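Local coordinates for regulatory protein (Pseudomonas aeruginosa, PDB 5J2Y) that acts as a quorum-sensing repressor of virulence genes, binding promoter DNA through a helix-turn-helix domain, at residues F52-Y55 / L56-F60. Sequence-based numbering, arbitrary orientation.
Sequences FPIY and LLLHF
Four successive i to i+4 hydrogen bonds carry the first turn of helix 52-62 into the second: Leu56 N to Phe52 O, Leu57 N to Pro53 O, Leu58 N to Ile54 O and His59 N to Tyr55 O, all 2.8 to 3.1 Å long. All four are close to straight, with N-H...O angles of 161 to 166°.

Phe52 and Leu56 make the main side-chain contact. With CG of Phe52 anti to the backbone N (chi1 -169°), the ring swings along the helix toward the next turn and offers a face to Leu56. Leu56 CG sits over that face, 4.2 Å from the ring centroid, in a CH-pi contact. The Leu56 CD2 methyl reaches the far end of the ring, 3.6 Å from both Phe52 CE2 and Phe52 CZ, while Leu56 CD1 lies 3.9 Å from Phe52 CE2.

Around the helix, Ile54 and Leu58, one turn apart, run alongside each other in a common direction. The CG2 branch of Ile54 does the touching, 3.8 Å from Leu58 CD1, and Leu58 CG also rests 3.4 Å from Ile54 O, so the leucine packs against the carbonyl as well as the methyl. Ile54 also meets Ile36, and the buried Leu58 meets Met12. His59 CB rests 3.4 Å from Tyr55 O; both side chains also touch Met12 of helix 9-22, and Tyr55 reaches Pro9.

The i to i+4 bonds and side-chain contacts are those of a regular alpha-helix, and here Ile54, Tyr55, Leu58 and His59 join helix 52-62 to helix 9-22 and nearby loop residues of the all-helical, RsaL-like helix-turn-helix fold.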
ATOM      1  N   PHE A  52       3.912  10.190   5.732  1.00 27.82           N
ATOM      2  CA  PHE A  52       4.063  10.744   4.396  1.00 28.68           C
ATOM      3  C   PHE A  52       4.868   9.832   3.452  1.00 27.57           C
ATOM      4  O   PHE A  52       4.446   9.558   2.337  1.00 28.90           O
ATOM      5  CB  PHE A  52       4.599  12.161   4.477  1.00 28.41           C
ATOM      6  CG  PHE A  52       4.536  12.909   3.178  1.00 32.78           C
ATOM      7  CD1 PHE A  52       3.322  13.301   2.636  1.00 35.04           C
ATOM      8  CD2 PHE A  52       5.714  13.206   2.468  1.00 34.54           C
ATOM      9  CE1 PHE A  52       3.269  13.985   1.421  1.00 35.35           C
ATOM     10  CE2 PHE A  52       5.665  13.893   1.275  1.00 32.91           C
ATOM     11  CZ  PHE A  52       4.442  14.291   0.756  1.00 34.77           C
ATOM     12  N   PRO A  53       5.954   9.246   3.933  1.00 28.03           N
ATOM     13  CA  PRO A  53       6.700   8.388   2.996  1.00 27.21           C
ATOM     14  C   PRO A  53       5.873   7.219   2.444  1.00 28.04           C
ATOM     15  O   PRO A  53       6.025   6.823   1.291  1.00 27.11           O
ATOM     16  CB  PRO A  53       7.850   7.851   3.856  1.00 25.58           C
ATOM     17  CG  PRO A  53       7.977   8.791   4.985  1.00 23.72           C
ATOM     18  CD  PRO A  53       6.601   9.330   5.255  1.00 25.63           C
ATOM     19  N   ILE A  54       4.991   6.666   3.265  1.00 28.52           N
ATOM     20  CA  ILE A  54       4.136   5.547   2.825  1.00 26.91           C
ATOM     21  C   ILE A  54       3.099   6.084   1.859  1.00 24.35           C
ATOM     22  O   ILE A  54       2.720   5.422   0.898  1.00 22.00           O
ATOM     23  CB  ILE A  54       3.416   4.847   3.995  1.00 28.05           C
ATOM     24  CG1 ILE A  54       4.376   3.954   4.758  1.00 31.68           C
ATOM     25  CG2 ILE A  54       2.351   3.871   3.504  1.00 27.21           C
ATOM     26  CD1 ILE A  54       5.660   4.579   5.220  1.00 37.47           C
ATOM     27  N   TYR A  55       2.605   7.283   2.131  1.00 24.09           N
ATOM     28  CA  TYR A  55       1.706   7.960   1.182  1.00 23.06           C
ATOM     29  C   TYR A  55       2.373   8.097  -0.184  1.00 22.96           C
ATOM     30  O   TYR A  55       1.775   7.760  -1.230  1.00 20.11           O
ATOM     31  CB  TYR A  55       1.300   9.313   1.732  1.00 23.87           C
ATOM     32  CG  TYR A  55       0.610  10.204   0.738  1.00 26.61           C
ATOM     33  CD1 TYR A  55      -0.682   9.922   0.293  1.00 29.74           C
ATOM     34  CD2 TYR A  55       1.210  11.357   0.284  1.00 26.67           C
ATOM     35  CE1 TYR A  55      -1.311  10.753  -0.618  1.00 31.64           C
ATOM     36  CE2 TYR A  55       0.597  12.202  -0.624  1.00 27.55           C
ATOM     37  CZ  TYR A  55      -0.651  11.899  -1.083  1.00 34.72           C
ATOM     38  OH  TYR A  55      -1.281  12.748  -1.972  1.00 39.35           O
ATOM     39  N   LEU A  56       3.633   8.545  -0.190  1.00 22.83           N
ATOM     40  CA  LEU A  56       4.348   8.718  -1.463  1.00 21.05           C
ATOM     41  C   LEU A  56       4.409   7.376  -2.199  1.00 21.15           C
ATOM     42  O   LEU A  56       4.120   7.298  -3.402  1.00 22.11           O
ATOM     43  CB  LEU A  56       5.779   9.237  -1.229  1.00 21.01           C
ATOM     44  CG  LEU A  56       5.949  10.619  -0.647  1.00 21.40           C
ATOM     45  CD1 LEU A  56       7.423  10.909  -0.561  1.00 23.29           C
ATOM     46  CD2 LEU A  56       5.291  11.663  -1.504  1.00 22.63           C
ATOM     47  N   LEU A  57       4.812   6.311  -1.494  1.00 20.49           N
ATOM     48  CA  LEU A  57       4.967   5.030  -2.158  1.00 21.49           C
ATOM     49  C   LEU A  57       3.660   4.518  -2.706  1.00 22.31           C
ATOM     50  O   LEU A  57       3.639   3.934  -3.788  1.00 26.61           O
ATOM     51  CB  LEU A  57       5.494   3.959  -1.222  1.00 25.44           C
ATOM     52  CG  LEU A  57       6.973   3.793  -1.087  1.00 28.86           C
ATOM     53  CD1 LEU A  57       7.216   2.921   0.117  1.00 32.52           C
ATOM     54  CD2 LEU A  57       7.569   3.166  -2.327  1.00 27.97           C
ATOM     55  N   LEU A  58       2.588   4.634  -1.922  1.00 20.81           N
ATOM     56  CA  LEU A  58       1.295   4.150  -2.391  1.00 23.38           C
ATOM     57  C   LEU A  58       0.866   4.920  -3.627  1.00 23.54           C
ATOM     58  O   LEU A  58       0.409   4.317  -4.601  1.00 27.66           O
ATOM     59  CB  LEU A  58       0.207   4.258  -1.329  1.00 22.45           C
ATOM     60  CG  LEU A  58       0.386   3.239  -0.213  1.00 22.17           C
ATOM     61  CD1 LEU A  58      -0.420   3.673   0.970  1.00 22.27           C
ATOM     62  CD2 LEU A  58      -0.027   1.848  -0.688  1.00 22.66           C
ATOM     63  N   HIS A  59       1.088   6.224  -3.603  1.00 24.95           N
ATOM     64  CA  HIS A  59       0.803   7.088  -4.761  1.00 27.73           C
ATOM     65  C   HIS A  59       1.464   6.595  -6.057  1.00 27.80           C
ATOM     66  O   HIS A  59       0.806   6.320  -7.056  1.00 27.21           O
ATOM     67  CB  HIS A  59       1.236   8.514  -4.500  1.00 27.00           C
ATOM     68  CG  HIS A  59       1.062   9.387  -5.688  1.00 33.00           C
ATOM     69  ND1 HIS A  59      -0.173   9.764  -6.169  1.00 35.90           N
ATOM     70  CD2 HIS A  59       1.972   9.906  -6.540  1.00 35.78           C
ATOM     71  CE1 HIS A  59      -0.012  10.519  -7.238  1.00 34.05           C
ATOM     72  NE2 HIS A  59       1.281  10.612  -7.488  1.00 35.62           N
ATOM     73  N   PHE A  60       2.764   6.416  -6.005  1.00 26.89           N
ATOM     74  CA  PHE A  60       3.493   6.004  -7.198  1.00 27.46           C
ATOM     75  C   PHE A  60       3.133   4.601  -7.656  1.00 28.78           C
ATOM     76  O   PHE A  60       3.184   4.292  -8.853  1.00 30.06           O
ATOM     77  CB  PHE A  60       5.002   6.121  -6.954  1.00 25.74           C
ATOM     78  CG  PHE A  60       5.461   7.539  -6.813  1.00 28.98           C
ATOM     79  CD1 PHE A  60       5.258   8.461  -7.861  1.00 29.77           C
ATOM     80  CD2 PHE A  60       6.113   7.976  -5.659  1.00 29.69           C
ATOM     81  CE1 PHE A  60       5.683   9.776  -7.736  1.00 29.12           C
ATOM     82  CE2 PHE A  60       6.553   9.292  -5.545  1.00 29.50           C
ATOM     83  CZ  PHE A  60       6.336  10.187  -6.569  1.00 28.73           C
TER